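Local atomic coordinates of tight junction protein ZO-3 (Homo sapiens, PDB entry 3KFV), a protein that links tight junction transmembrane proteins such as claudins, junctional adhesion molecules and occludin to the actin cytoskeleton, and is seen here as its SH3 and guanylate kinase-like region. Residues E120-Y131 with S208-V216; P153-K161 with L236-R246. One frame throughout, in Å; residues are numbered along the deposited sequence.

In the fold
Both contacts pair two helical segments at a modest angle, but they lie well apart within the guanylate kinase-like region, centres about 32 Å apart, and do not touch. Contact 1 is the more central, about 12 Å from the centre of the chain, and is partly buried where helix 207-215 meets helix 123-129 and residues of the SH3 domain. Contact 2, about 23 Å out and also partly buried, stays among the helices around the parallel sheet. They share no element. Contact 1 is built round a tyrosine ring and its hydroxyl, with leucines against the ring and a long, peripheral salt bridge, whereas contact 2 centres on a bidentate carboxylate-guanidinium pair with aliphatic packing beside it.

Contact 1: residues E120-Y131 with S208-V216; sequences EDLSALTRQGRY and SAIERLNYV
T126 and Y215 meet through their hydroxyls, T126 OG1 lying 2.6 Å from Y215 OH in a hydrogen bond. Each oxygen has a further partner from the SH3 side: R25 bonds to T126 OG1, and H10 ND1 pairs with Y215 OH. The Y215 ring reaches across with CG anti to the backbone N (chi1 -168°), and L122 CD1 lies over one of its faces, 4.0 Å from Y215 CD1. L125 instead brings its CB to the ring edge, 3.7 Å from Y215 CD2. Y131 turns an edge toward the Y215 face in an offset edge-to-face pair, centroids 5.4 Å apart and planes at 78°. A phenylalanine in place of Y215 would probably keep much of this ring packing but leave T126 and H10 without their shared hydroxyl partner. At the other end, R212 NH1 reaches E120 OE1 at 3.4 Å, a weak, bent bond within a salt bridge; the CG of R212 rests against both L122 CD2 and L125 CD1. S123 on the far side draws both its N and its OG onto the D121 carboxylate, the N closing an Asx turn at the helix start. R8 of strand 5-9 takes up the carbonyl of Y215 and makes a cation-pi contact with Y131, and with H10 and R25 it ties the helix pair to the SH3 domain, an arrangement consistent with the joined SH3-guanylate kinase module of the MAGUK family.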
ATOM      1  N   GLU A 120      10.944   1.691   7.777  1.00 60.21           N
ATOM      2  CA  GLU A 120      11.094   2.458   6.542  1.00 64.96           C
ATOM      3  C   GLU A 120      10.966   3.961   6.787  1.00 58.97           C
ATOM      4  O   GLU A 120       9.857   4.473   6.948  1.00 59.01           O
ATOM      5  CB  GLU A 120      10.057   2.009   5.505  1.00 59.00           C
ATOM      6  CG  GLU A 120      10.050   2.848   4.228  1.00 55.24           C
ATOM      7  CD  GLU A 120      11.379   2.792   3.480  1.00 65.64           C
ATOM      8  OE1 GLU A 120      11.759   3.809   2.847  1.00 57.03           O
ATOM      9  OE2 GLU A 120      12.045   1.728   3.531  1.00 68.12           O
ATOM     10  N   ASP A 121      12.097   4.664   6.805  1.00 56.15           N
ATOM     11  CA  ASP A 121      12.103   6.111   7.044  1.00 55.13           C
ATOM     12  C   ASP A 121      11.700   6.926   5.805  1.00 54.18           C
ATOM     13  O   ASP A 121      12.383   6.909   4.777  1.00 52.67           O
ATOM     14  CB  ASP A 121      13.469   6.571   7.558  1.00 55.02           C
ATOM     15  CG  ASP A 121      13.560   8.084   7.697  1.00 62.16           C
ATOM     16  OD1 ASP A 121      12.543   8.719   8.070  1.00 59.37           O
ATOM     17  OD2 ASP A 121      14.650   8.640   7.430  1.00 61.75           O
ATOM     18  N   LEU A 122      10.598   7.660   5.931  1.00 52.45           N
ATOM     19  CA  LEU A 122       9.995   8.377   4.813  1.00 43.95           C
ATOM     20  C   LEU A 122      10.311   9.871   4.807  1.00 45.72           C
ATOM     21  O   LEU A 122       9.755  10.618   3.998  1.00 41.40           O
ATOM     22  CB  LEU A 122       8.481   8.197   4.863  1.00 39.90           C
ATOM     23  CG  LEU A 122       7.991   6.761   4.706  1.00 44.79           C
ATOM     24  CD1 LEU A 122       6.553   6.620   5.193  1.00 38.59           C
ATOM     25  CD2 LEU A 122       8.134   6.325   3.252  1.00 41.99           C
ATOM     26  N   SER A 123      11.202  10.301   5.700  1.00 46.04           N
ATOM     27  CA  SER A 123      11.475  11.724   5.906  1.00 41.04           C
ATOM     28  C   SER A 123      11.962  12.462   4.659  1.00 40.09           C
ATOM     29  O   SER A 123      11.680  13.646   4.489  1.00 44.81           O
ATOM     30  CB  SER A 123      12.461  11.931   7.060  1.00 46.31           C
ATOM     31  OG  SER A 123      13.775  11.547   6.695  1.00 49.10           O
ATOM     32  N   ALA A 124      12.689  11.775   3.786  1.00 37.20           N
ATOM     33  CA  ALA A 124      13.180  12.413   2.570  1.00 36.70           C
ATOM     34  C   ALA A 124      12.022  12.768   1.638  1.00 45.02           C
ATOM     35  O   ALA A 124      12.071  13.765   0.910  1.00 43.19           O
ATOM     36  CB  ALA A 124      14.180  11.517   1.865  1.00 33.68           C
ATOM     37  N   LEU A 125      10.978  11.945   1.659  1.00 43.98           N
ATOM     38  CA  LEU A 125       9.805  12.214   0.845  1.00 39.36           C
ATOM     39  C   LEU A 125       8.980  13.373   1.405  1.00 40.10           C
ATOM     40  O   LEU A 125       8.443  14.170   0.637  1.00 42.20           O
ATOM     41  CB  LEU A 125       8.958  10.954   0.679  1.00 42.59           C
ATOM     42  CG  LEU A 125       9.548   9.884  -0.247  1.00 45.04           C
ATOM     43  CD1 LEU A 125       8.730   8.597  -0.182  1.00 39.63           C
ATOM     44  CD2 LEU A 125       9.640  10.397  -1.683  1.00 40.09           C
ATOM     45  N   THR A 126       8.888  13.483   2.730  1.00 38.10           N
ATOM     46  CA  THR A 126       8.164  14.602   3.334  1.00 38.03           C
ATOM     47  C   THR A 126       8.771  15.926   2.906  1.00 38.03           C
ATOM     48  O   THR A 126       8.065  16.908   2.706  1.00 37.89           O
ATOM     49  CB  THR A 126       8.167  14.570   4.868  1.00 36.43           C
ATOM     50  OG1 THR A 126       7.912  13.242   5.332  1.00 37.94           O
ATOM     51  CG2 THR A 126       7.096  15.517   5.412  1.00 32.87           C
ATOM     52  N   ARG A 127      10.092  15.951   2.777  1.00 42.91           N
ATOM     53  CA  ARG A 127      10.779  17.149   2.317  1.00 43.00           C
ATOM     54  C   ARG A 127      10.537  17.339   0.828  1.00 43.12           C
ATOM     55  O   ARG A 127      10.023  18.376   0.401  1.00 46.35           O
ATOM     56  CB  ARG A 127      12.279  17.065   2.615  1.00 44.50           C
ATOM     57  CG  ARG A 127      12.628  17.251   4.086  1.00 43.58           C
ATOM     58  CD  ARG A 127      12.153  18.609   4.596  1.00 47.49           C
ATOM     59  N   GLN A 128      10.889  16.327   0.041  1.00 40.65           N
ATOM     60  CA  GLN A 128      10.719  16.401  -1.408  1.00 42.37           C
ATOM     61  C   GLN A 128       9.265  16.665  -1.800  1.00 45.73           C
ATOM     62  O   GLN A 128       8.998  17.190  -2.882  1.00 46.60           O
ATOM     63  CB  GLN A 128      11.259  15.133  -2.085  1.00 43.00           C
ATOM     64  CG  GLN A 128      12.781  14.991  -1.976  1.00 45.15           C
ATOM     65  CD  GLN A 128      13.278  13.597  -2.314  1.00 44.02           C
ATOM     66  OE1 GLN A 128      12.500  12.641  -2.366  1.00 47.51           O
ATOM     67  NE2 GLN A 128      14.586  13.472  -2.545  1.00 36.68           N
ATOM     68  N   GLY A 129       8.336  16.317  -0.911  1.00 44.14           N
ATOM     69  CA  GLY A 129       6.918  16.533  -1.148  1.00 38.77           C
ATOM     70  C   GLY A 129       6.401  17.846  -0.580  1.00 43.40           C
ATOM     71  O   GLY A 129       5.323  18.313  -0.953  1.00 42.36           O
ATOM     72  N   ARG A 130       7.176  18.444   0.322  1.00 46.88           N
ATOM     73  CA  ARG A 130       6.792  19.695   0.983  1.00 45.32           C
ATOM     74  C   ARG A 130       5.513  19.556   1.810  1.00 46.93           C
ATOM     75  O   ARG A 130       4.752  20.519   1.952  1.00 46.91           O
ATOM     76  CB  ARG A 130       6.628  20.829  -0.031  1.00 42.92           C
ATOM     77  CG  ARG A 130       7.920  21.280  -0.691  1.00 49.19           C
ATOM     78  CD  ARG A 130       7.631  22.255  -1.834  1.00 51.31           C
ATOM     79  N   TYR A 131       5.272  18.364   2.350  1.00 41.61           N
ATOM     80  CA  TYR A 131       4.118  18.154   3.218  1.00 41.98           C
ATOM     81  C   TYR A 131       4.279  18.891   4.549  1.00 41.09           C
ATOM     82  O   TYR A 131       5.379  18.944   5.105  1.00 38.53           O
ATOM     83  CB  TYR A 131       3.921  16.669   3.508  1.00 38.26           C
ATOM     84  CG  TYR A 131       3.714  15.805   2.304  1.00 38.55           C
ATOM     85  CD1 TYR A 131       2.642  16.019   1.446  1.00 44.81           C
ATOM     86  CD2 TYR A 131       4.572  14.747   2.032  1.00 41.47           C
ATOM     87  CE1 TYR A 131       2.441  15.215   0.339  1.00 40.74           C
ATOM     88  CE2 TYR A 131       4.379  13.937   0.927  1.00 41.72           C
ATOM     89  CZ  TYR A 131       3.312  14.175   0.088  1.00 40.21           C
ATOM     90  OH  TYR A 131       3.116  13.369  -1.008  1.00 46.98           O
ATOM     91  N   SER A 208       8.669  -2.155   1.627  1.00 42.21           N
ATOM     92  CA  SER A 208       9.213  -0.801   1.695  1.00 39.70           C
ATOM     93  C   SER A 208       8.732   0.038   0.524  1.00 40.50           C
ATOM     94  O   SER A 208       8.238   1.149   0.713  1.00 40.03           O
ATOM     95  CB  SER A 208      10.738  -0.831   1.726  1.00 46.94           C
ATOM     96  OG  SER A 208      11.201  -1.699   2.747  1.00 54.89           O
ATOM     97  N   ALA A 209       8.872  -0.500  -0.685  1.00 38.45           N
ATOM     98  CA  ALA A 209       8.346   0.164  -1.875  1.00 38.48           C
ATOM     99  C   ALA A 209       6.872   0.545  -1.708  1.00 37.26           C
ATOM    100  O   ALA A 209       6.448   1.643  -2.085  1.00 35.20           O
ATOM    101  CB  ALA A 209       8.518  -0.726  -3.090  1.00 39.25           C
ATOM    102  N   ILE A 210       6.095  -0.373  -1.140  1.00 33.95           N
ATOM    103  CA  ILE A 210       4.670  -0.151  -0.952  1.00 31.79           C
ATOM    104  C   ILE A 210       4.379   1.024  -0.023  1.00 32.47           C
ATOM    105  O   ILE A 210       3.471   1.807  -0.285  1.00 37.21           O
ATOM    106  CB  ILE A 210       3.975  -1.414  -0.429  1.00 31.05           C
ATOM    107  CG1 ILE A 210       4.182  -2.564  -1.408  1.00 30.32           C
ATOM    108  CG2 ILE A 210       2.493  -1.163  -0.218  1.00 28.59           C
ATOM    109  CD1 ILE A 210       3.600  -3.876  -0.935  1.00 35.25           C
ATOM    110  N   GLU A 211       5.149   1.152   1.053  1.00 34.16           N
ATOM    111  CA  GLU A 211       4.966   2.249   2.004  1.00 34.73           C
ATOM    112  C   GLU A 211       5.247   3.613   1.369  1.00 32.48           C
ATOM    113  O   GLU A 211       4.579   4.600   1.669  1.00 31.46           O
ATOM    114  CB  GLU A 211       5.843   2.043   3.245  1.00 39.23           C
ATOM    115  CG  GLU A 211       5.634   0.695   3.920  1.00 46.19           C
ATOM    116  CD  GLU A 211       6.292   0.591   5.293  1.00 58.24           C
ATOM    117  OE1 GLU A 211       6.937   1.571   5.730  1.00 65.31           O
ATOM    118  OE2 GLU A 211       6.160  -0.481   5.936  1.00 57.32           O
ATOM    119  N   ARG A 212       6.241   3.663   0.489  1.00 34.30           N
ATOM    120  CA  ARG A 212       6.548   4.888  -0.238  1.00 33.14           C
ATOM    121  C   ARG A 212       5.396   5.288  -1.160  1.00 34.66           C
ATOM    122  O   ARG A 212       5.004   6.455  -1.205  1.00 36.00           O
ATOM    123  CB  ARG A 212       7.849   4.731  -1.039  1.00 37.66           C
ATOM    124  CG  ARG A 212       9.123   4.765  -0.196  1.00 36.65           C
ATOM    125  CD  ARG A 212      10.376   4.912  -1.055  1.00 36.66           C
ATOM    126  NE  ARG A 212      10.589   3.750  -1.915  1.00 46.51           N
ATOM    127  CZ  ARG A 212      11.273   2.663  -1.561  1.00 46.14           C
ATOM    128  NH1 ARG A 212      11.822   2.585  -0.353  1.00 42.96           N
ATOM    129  NH2 ARG A 212      11.406   1.651  -2.415  1.00 41.42           N
ATOM    130  N   LEU A 213       4.853   4.319  -1.895  1.00 34.16           N
ATOM    131  CA  LEU A 213       3.747   4.597  -2.811  1.00 36.46           C
ATOM    132  C   LEU A 213       2.503   5.032  -2.049  1.00 35.27           C
ATOM    133  O   LEU A 213       1.788   5.946  -2.471  1.00 33.70           O
ATOM    134  CB  LEU A 213       3.433   3.378  -3.684  1.00 37.73           C
ATOM    135  CG  LEU A 213       4.464   3.040  -4.760  1.00 36.68           C
ATOM    136  CD1 LEU A 213       4.291   1.613  -5.234  1.00 33.35           C
ATOM    137  CD2 LEU A 213       4.376   4.018  -5.925  1.00 33.76           C
ATOM    138  N   ASN A 214       2.242   4.371  -0.929  1.00 30.67           N
ATOM    139  CA  ASN A 214       1.160   4.801  -0.061  1.00 31.45           C
ATOM    140  C   ASN A 214       1.387   6.236   0.398  1.00 35.66           C
ATOM    141  O   ASN A 214       0.444   7.017   0.495  1.00 36.76           O
ATOM    142  CB  ASN A 214       1.032   3.879   1.145  1.00 27.27           C
ATOM    143  CG  ASN A 214       0.340   2.584   0.811  1.00 27.79           C
ATOM    144  OD1 ASN A 214      -0.361   2.484  -0.194  1.00 35.15           O
ATOM    145  ND2 ASN A 214       0.523   1.581   1.654  1.00 29.28           N
ATOM    146  N   TYR A 215       2.644   6.582   0.662  1.00 32.80           N
ATOM    147  CA  TYR A 215       2.971   7.885   1.221  1.00 32.83           C
ATOM    148  C   TYR A 215       2.754   9.027   0.232  1.00 36.17           C
ATOM    149  O   TYR A 215       2.211  10.076   0.594  1.00 35.48           O
ATOM    150  CB  TYR A 215       4.405   7.907   1.754  1.00 35.61           C
ATOM    151  CG  TYR A 215       4.698   9.127   2.594  1.00 35.40           C
ATOM    152  CD1 TYR A 215       3.995   9.362   3.769  1.00 38.02           C
ATOM    153  CD2 TYR A 215       5.661  10.047   2.212  1.00 34.08           C
ATOM    154  CE1 TYR A 215       4.248  10.475   4.543  1.00 38.60           C
ATOM    155  CE2 TYR A 215       5.919  11.167   2.981  1.00 35.83           C
ATOM    156  CZ  TYR A 215       5.209  11.372   4.145  1.00 35.37           C
ATOM    157  OH  TYR A 215       5.451  12.479   4.914  1.00 39.70           O
ATOM    158  N   VAL A 216       3.186   8.827  -1.011  1.00 36.99           N
ATOM    159  CA  VAL A 216       2.964   9.827  -2.053  1.00 40.92           C
ATOM    160  C   VAL A 216       1.555   9.716  -2.628  1.00 37.21           C
ATOM    161  O   VAL A 216       1.215  10.407  -3.581  1.00 41.22           O
ATOM    162  CB  VAL A 216       3.995   9.728  -3.200  1.00 39.94           C
ATOM    163  CG1 VAL A 216       5.404   9.922  -2.661  1.00 38.51           C
ATOM    164  CG2 VAL A 216       3.862   8.399  -3.929  1.00 36.02           C
TER

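Contact 2: residues P153-K161 with L236-R246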
ATOM      1  N   PRO A 153       3.629 -15.939  -4.430  1.00 40.42           N
ATOM      2  CA  PRO A 153       4.481 -16.763  -5.290  1.00 45.09           C
ATOM      3  C   PRO A 153       4.000 -16.856  -6.736  1.00 46.47           C
ATOM      4  O   PRO A 153       4.393 -17.800  -7.426  1.00 45.54           O
ATOM      5  CB  PRO A 153       4.400 -18.151  -4.634  1.00 47.93           C
ATOM      6  CG  PRO A 153       3.586 -17.976  -3.369  1.00 44.48           C
ATOM      7  CD  PRO A 153       2.746 -16.764  -3.598  1.00 46.49           C
ATOM      8  N   VAL A 154       3.173 -15.915  -7.190  1.00 42.92           N
ATOM      9  CA  VAL A 154       2.710 -15.934  -8.577  1.00 40.10           C
ATOM     10  C   VAL A 154       2.669 -14.557  -9.196  1.00 37.89           C
ATOM     11  O   VAL A 154       2.011 -14.352 -10.216  1.00 37.27           O
ATOM     12  CB  VAL A 154       1.318 -16.568  -8.727  1.00 39.89           C
ATOM     13  CG1 VAL A 154       1.396 -18.072  -8.524  1.00 41.78           C
ATOM     14  CG2 VAL A 154       0.327 -15.923  -7.763  1.00 42.33           C
ATOM     15  N   ALA A 155       3.373 -13.616  -8.580  1.00 40.22           N
ATOM     16  CA  ALA A 155       3.430 -12.259  -9.106  1.00 41.06           C
ATOM     17  C   ALA A 155       3.777 -12.291 -10.591  1.00 41.88           C
ATOM     18  O   ALA A 155       3.129 -11.634 -11.404  1.00 42.50           O
ATOM     19  CB  ALA A 155       4.442 -11.426  -8.335  1.00 36.65           C
ATOM     20  N   ASP A 156       4.793 -13.072 -10.942  1.00 42.21           N
ATOM     21  CA  ASP A 156       5.237 -13.152 -12.331  1.00 43.06           C
ATOM     22  C   ASP A 156       4.145 -13.692 -13.253  1.00 38.68           C
ATOM     23  O   ASP A 156       3.849 -13.101 -14.295  1.00 37.02           O
ATOM     24  CB  ASP A 156       6.533 -13.970 -12.457  1.00 45.40           C
ATOM     25  CG  ASP A 156       6.427 -15.355 -11.829  1.00 50.81           C
ATOM     26  OD1 ASP A 156       5.381 -15.673 -11.221  1.00 46.90           O
ATOM     27  OD2 ASP A 156       7.401 -16.132 -11.947  1.00 51.68           O
ATOM     28  N   ILE A 157       3.549 -14.811 -12.862  1.00 36.85           N
ATOM     29  CA  ILE A 157       2.473 -15.422 -13.634  1.00 39.23           C
ATOM     30  C   ILE A 157       1.279 -14.485 -13.764  1.00 38.29           C
ATOM     31  O   ILE A 157       0.746 -14.288 -14.860  1.00 38.01           O
ATOM     32  CB  ILE A 157       2.006 -16.737 -12.987  1.00 40.52           C
ATOM     33  CG1 ILE A 157       3.114 -17.792 -13.082  1.00 40.19           C
ATOM     34  CG2 ILE A 157       0.721 -17.225 -13.639  1.00 37.15           C
ATOM     35  CD1 ILE A 157       2.966 -18.927 -12.090  1.00 38.61           C
ATOM     36  N   ALA A 158       0.865 -13.911 -12.638  1.00 37.04           N
ATOM     37  CA  ALA A 158      -0.267 -12.990 -12.613  1.00 36.41           C
ATOM     38  C   ALA A 158      -0.052 -11.792 -13.534  1.00 35.85           C
ATOM     39  O   ALA A 158      -0.942 -11.419 -14.289  1.00 37.14           O
ATOM     40  CB  ALA A 158      -0.539 -12.526 -11.193  1.00 39.21           C
HETATM   41  N   MSE A 159       1.135 -11.200 -13.474  1.00 38.12           N
HETATM   42  CA  MSE A 159       1.441 -10.007 -14.262  1.00 40.15           C
HETATM   43  C   MSE A 159       1.527 -10.274 -15.770  1.00 40.73           C
HETATM   44  O   MSE A 159       1.159  -9.417 -16.578  1.00 41.93           O
HETATM   45  CB  MSE A 159       2.731  -9.346 -13.766  1.00 38.99           C
HETATM   46  CG  MSE A 159       2.614  -8.716 -12.386  1.00 42.63           C
HETATM   47 SE   MSE A 159       4.347  -8.110 -11.680  1.00 62.96          SE
HETATM   48  CE  MSE A 159       4.605  -6.553 -12.815  1.00 46.77           C
ATOM     49  N   GLN A 160       2.013 -11.453 -16.144  1.00 36.90           N
ATOM     50  CA  GLN A 160       2.114 -11.808 -17.552  1.00 35.69           C
ATOM     51  C   GLN A 160       0.725 -12.025 -18.135  1.00 37.15           C
ATOM     52  O   GLN A 160       0.409 -11.524 -19.211  1.00 37.34           O
ATOM     53  CB  GLN A 160       2.976 -13.059 -17.749  1.00 37.80           C
ATOM     54  N   LYS A 161      -0.106 -12.765 -17.410  1.00 37.84           N
ATOM     55  CA  LYS A 161      -1.457 -13.056 -17.871  1.00 39.67           C
ATOM     56  C   LYS A 161      -2.299 -11.793 -18.031  1.00 39.47           C
ATOM     57  O   LYS A 161      -3.118 -11.697 -18.951  1.00 38.82           O
ATOM     58  CB  LYS A 161      -2.155 -14.044 -16.933  1.00 40.85           C
ATOM     59  CG  LYS A 161      -1.683 -15.482 -17.072  1.00 41.05           C
ATOM     60  CD  LYS A 161      -2.792 -16.457 -16.693  1.00 45.14           C
ATOM     61  CE  LYS A 161      -2.407 -17.894 -17.017  1.00 45.78           C
ATOM     62  NZ  LYS A 161      -2.003 -18.046 -18.443  1.00 48.42           N
ATOM     63  N   LEU A 236       1.108 -25.937  -9.248  1.00 51.63           N
ATOM     64  CA  LEU A 236       0.585 -24.724  -9.871  1.00 50.93           C
ATOM     65  C   LEU A 236       1.600 -24.056 -10.803  1.00 47.60           C
ATOM     66  O   LEU A 236       1.272 -23.676 -11.925  1.00 43.10           O
ATOM     67  CB  LEU A 236       0.147 -23.736  -8.789  1.00 47.31           C
ATOM     68  CG  LEU A 236      -0.522 -22.436  -9.234  1.00 46.84           C
ATOM     69  CD1 LEU A 236      -1.694 -22.725 -10.157  1.00 53.34           C
ATOM     70  CD2 LEU A 236      -0.982 -21.656  -8.023  1.00 44.84           C
ATOM     71  N   ARG A 237       2.832 -23.909 -10.330  1.00 49.76           N
ATOM     72  CA  ARG A 237       3.854 -23.233 -11.120  1.00 47.56           C
ATOM     73  C   ARG A 237       4.236 -24.042 -12.352  1.00 49.25           C
ATOM     74  O   ARG A 237       4.387 -23.487 -13.437  1.00 50.07           O
ATOM     75  CB  ARG A 237       5.083 -22.891 -10.269  1.00 41.28           C
ATOM     76  CG  ARG A 237       4.858 -21.705  -9.334  1.00 39.88           C
ATOM     77  CD  ARG A 237       6.162 -21.116  -8.790  1.00 42.93           C
ATOM     78  NE  ARG A 237       7.006 -20.553  -9.840  1.00 42.99           N
ATOM     79  CZ  ARG A 237       6.847 -19.341 -10.369  1.00 45.15           C
ATOM     80  NH1 ARG A 237       7.665 -18.923 -11.324  1.00 45.04           N
ATOM     81  NH2 ARG A 237       5.870 -18.549  -9.950  1.00 44.73           N
ATOM     82  N   GLN A 238       4.373 -25.354 -12.188  1.00 51.98           N
ATOM     83  CA  GLN A 238       4.756 -26.225 -13.293  1.00 48.43           C
ATOM     84  C   GLN A 238       3.719 -26.160 -14.404  1.00 49.78           C
ATOM     85  O   GLN A 238       4.046 -26.290 -15.583  1.00 54.09           O
ATOM     86  CB  GLN A 238       4.908 -27.670 -12.813  1.00 53.64           C
ATOM     87  CG  GLN A 238       5.683 -28.564 -13.779  1.00 59.88           C
ATOM     88  CD  GLN A 238       7.180 -28.277 -13.759  1.00 67.41           C
ATOM     89  OE1 GLN A 238       7.795 -28.191 -12.687  1.00 62.02           O
ATOM     90  NE2 GLN A 238       7.773 -28.128 -14.945  1.00 53.60           N
ATOM     91  N   TRP A 239       2.467 -25.950 -14.013  1.00 48.58           N
ATOM     92  CA  TRP A 239       1.341 -25.918 -14.941  1.00 43.16           C
ATOM     93  C   TRP A 239       1.196 -24.561 -15.633  1.00 42.72           C
ATOM     94  O   TRP A 239       0.916 -24.502 -16.829  1.00 43.19           O
ATOM     95  CB  TRP A 239       0.063 -26.332 -14.197  1.00 45.23           C
ATOM     96  CG  TRP A 239      -1.256 -25.920 -14.798  1.00 45.12           C
ATOM     97  CD1 TRP A 239      -2.151 -25.032 -14.266  1.00 42.72           C
ATOM     98  CD2 TRP A 239      -1.851 -26.410 -16.010  1.00 44.62           C
ATOM     99  NE1 TRP A 239      -3.255 -24.929 -15.079  1.00 45.51           N
ATOM    100  CE2 TRP A 239      -3.097 -25.761 -16.157  1.00 42.36           C
ATOM    101  CE3 TRP A 239      -1.447 -27.323 -16.991  1.00 45.59           C
ATOM    102  CZ2 TRP A 239      -3.940 -25.995 -17.242  1.00 42.27           C
ATOM    103  CZ3 TRP A 239      -2.293 -27.557 -18.074  1.00 43.14           C
ATOM    104  CH2 TRP A 239      -3.523 -26.897 -18.187  1.00 42.11           C
ATOM    105  N   LEU A 240       1.418 -23.477 -14.890  1.00 46.21           N
ATOM    106  CA  LEU A 240       1.242 -22.123 -15.425  1.00 44.39           C
ATOM    107  C   LEU A 240       2.546 -21.442 -15.848  1.00 43.80           C
ATOM    108  O   LEU A 240       2.531 -20.510 -16.650  1.00 43.59           O
ATOM    109  CB  LEU A 240       0.472 -21.240 -14.435  1.00 41.64           C
ATOM    110  CG  LEU A 240      -1.000 -21.625 -14.216  1.00 46.46           C
ATOM    111  CD1 LEU A 240      -1.659 -20.691 -13.216  1.00 41.39           C
ATOM    112  CD2 LEU A 240      -1.790 -21.656 -15.528  1.00 39.53           C
ATOM    113  N   ALA A 241       3.668 -21.910 -15.310  1.00 43.85           N
ATOM    114  CA  ALA A 241       4.983 -21.402 -15.699  1.00 44.56           C
ATOM    115  C   ALA A 241       5.939 -22.560 -15.954  1.00 48.77           C
ATOM    116  O   ALA A 241       6.955 -22.695 -15.266  1.00 47.70           O
ATOM    117  CB  ALA A 241       5.541 -20.489 -14.624  1.00 41.04           C
ATOM    118  N   PRO A 242       5.627 -23.386 -16.965  1.00 47.66           N
ATOM    119  CA  PRO A 242       6.329 -24.646 -17.227  1.00 45.28           C
ATOM    120  C   PRO A 242       7.839 -24.446 -17.321  1.00 52.08           C
ATOM    121  O   PRO A 242       8.605 -25.173 -16.684  1.00 54.95           O
ATOM    122  CB  PRO A 242       5.777 -25.083 -18.588  1.00 46.79           C
ATOM    123  CG  PRO A 242       4.496 -24.330 -18.760  1.00 47.94           C
ATOM    124  CD  PRO A 242       4.707 -23.028 -18.059  1.00 48.23           C
ATOM    125  N   ALA A 243       8.256 -23.457 -18.101  1.00 50.77           N
ATOM    126  CA  ALA A 243       9.673 -23.232 -18.355  1.00 51.54           C
ATOM    127  C   ALA A 243      10.354 -22.393 -17.276  1.00 53.54           C
ATOM    128  O   ALA A 243      11.537 -22.074 -17.389  1.00 53.53           O
ATOM    129  CB  ALA A 243       9.866 -22.593 -19.727  1.00 45.21           C
ATOM    130  N   SER A 244       9.613 -22.034 -16.232  1.00 53.76           N
ATOM    131  CA  SER A 244      10.164 -21.161 -15.197  1.00 54.45           C
ATOM    132  C   SER A 244      11.196 -21.875 -14.328  1.00 58.17           C
ATOM    133  O   SER A 244      10.962 -22.987 -13.847  1.00 53.82           O
ATOM    134  CB  SER A 244       9.057 -20.571 -14.323  1.00 50.39           C
ATOM    135  OG  SER A 244       9.606 -19.788 -13.276  1.00 50.53           O
ATOM    136  N   ARG A 245      12.337 -21.225 -14.132  1.00 61.32           N
ATOM    137  CA  ARG A 245      13.404 -21.777 -13.308  1.00 63.12           C
ATOM    138  C   ARG A 245      13.550 -20.971 -12.021  1.00 63.42           C
ATOM    139  O   ARG A 245      14.448 -20.132 -11.900  1.00 65.41           O
ATOM    140  CB  ARG A 245      14.726 -21.783 -14.085  1.00 64.20           C
ATOM    141  N   ARG A 246      12.660 -21.221 -11.066  1.00 62.45           N
ATOM    142  CA  ARG A 246      12.691 -20.508  -9.787  1.00 62.97           C
ATOM    143  C   ARG A 246      12.249 -21.388  -8.617  1.00 59.58           C
ATOM    144  O   ARG A 246      11.348 -22.219  -8.752  1.00 53.88           O
ATOM    145  CB  ARG A 246      11.858 -19.224  -9.859  1.00 56.65           C
ATOM    146  CG  ARG A 246      12.579 -18.078 -10.557  1.00 59.95           C
ATOM    147  CD  ARG A 246      11.620 -17.004 -11.043  1.00 60.79           C
ATOM    148  NE  ARG A 246      10.915 -16.343  -9.948  1.00 66.58           N
ATOM    149  CZ  ARG A 246      10.370 -15.130 -10.034  1.00 74.15           C
ATOM    150  NH1 ARG A 246      10.454 -14.438 -11.168  1.00 72.76           N
ATOM    151  NH2 ARG A 246       9.746 -14.604  -8.986  1.00 66.47           N
TER
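I157 lays its CD1 and CG1 against the methyl of A241, CD1 standing 3.9 Å from A241 CB, while its CG2 branch meets L240 CB at 4.1 Å. The same CD1 lies obliquely beside the guanidinium of R237, next to the polar centre of the contact. There R237 grips D156 end-on with two nitrogens: NH2 donates to OD1 at 3.2 Å in an almost straight bond (177°), and NH1 donates to OD2 at 2.9 Å. Both oxygens use their syn lone pairs, and the carboxylate and guanidinium planes lie 16° apart. D156 adopts a chi1 of 54°, with CG between the backbone N and the carbonyl carbon, which turns OD1 to where it also accepts from the next backbone N, that of I157, a donor standing above the carboxylate plane. R237 has further acceptors: NH1 also donates to S244 OG, close to the guanidinium plane, and NH2 makes a weak bond to P153 O, 3.0 Å away. These bonds are likely to fix the rotation of the guanidinium. R246 adds a second positive charge in a different way, since D156 OD2 lies over a face of its guanidinium, 3.6 Å from NH1, and no N-H points at it. Helix 155-165 follows strand 148-151 through the turn where active guanylate kinases carry their P-loop, and helix 230-240 follows the adjacent strand 221-227. Helix 248-262 packs on P153, R237 and R246 through L251, whereas W279 of helix 278-290 touches L240 and A158.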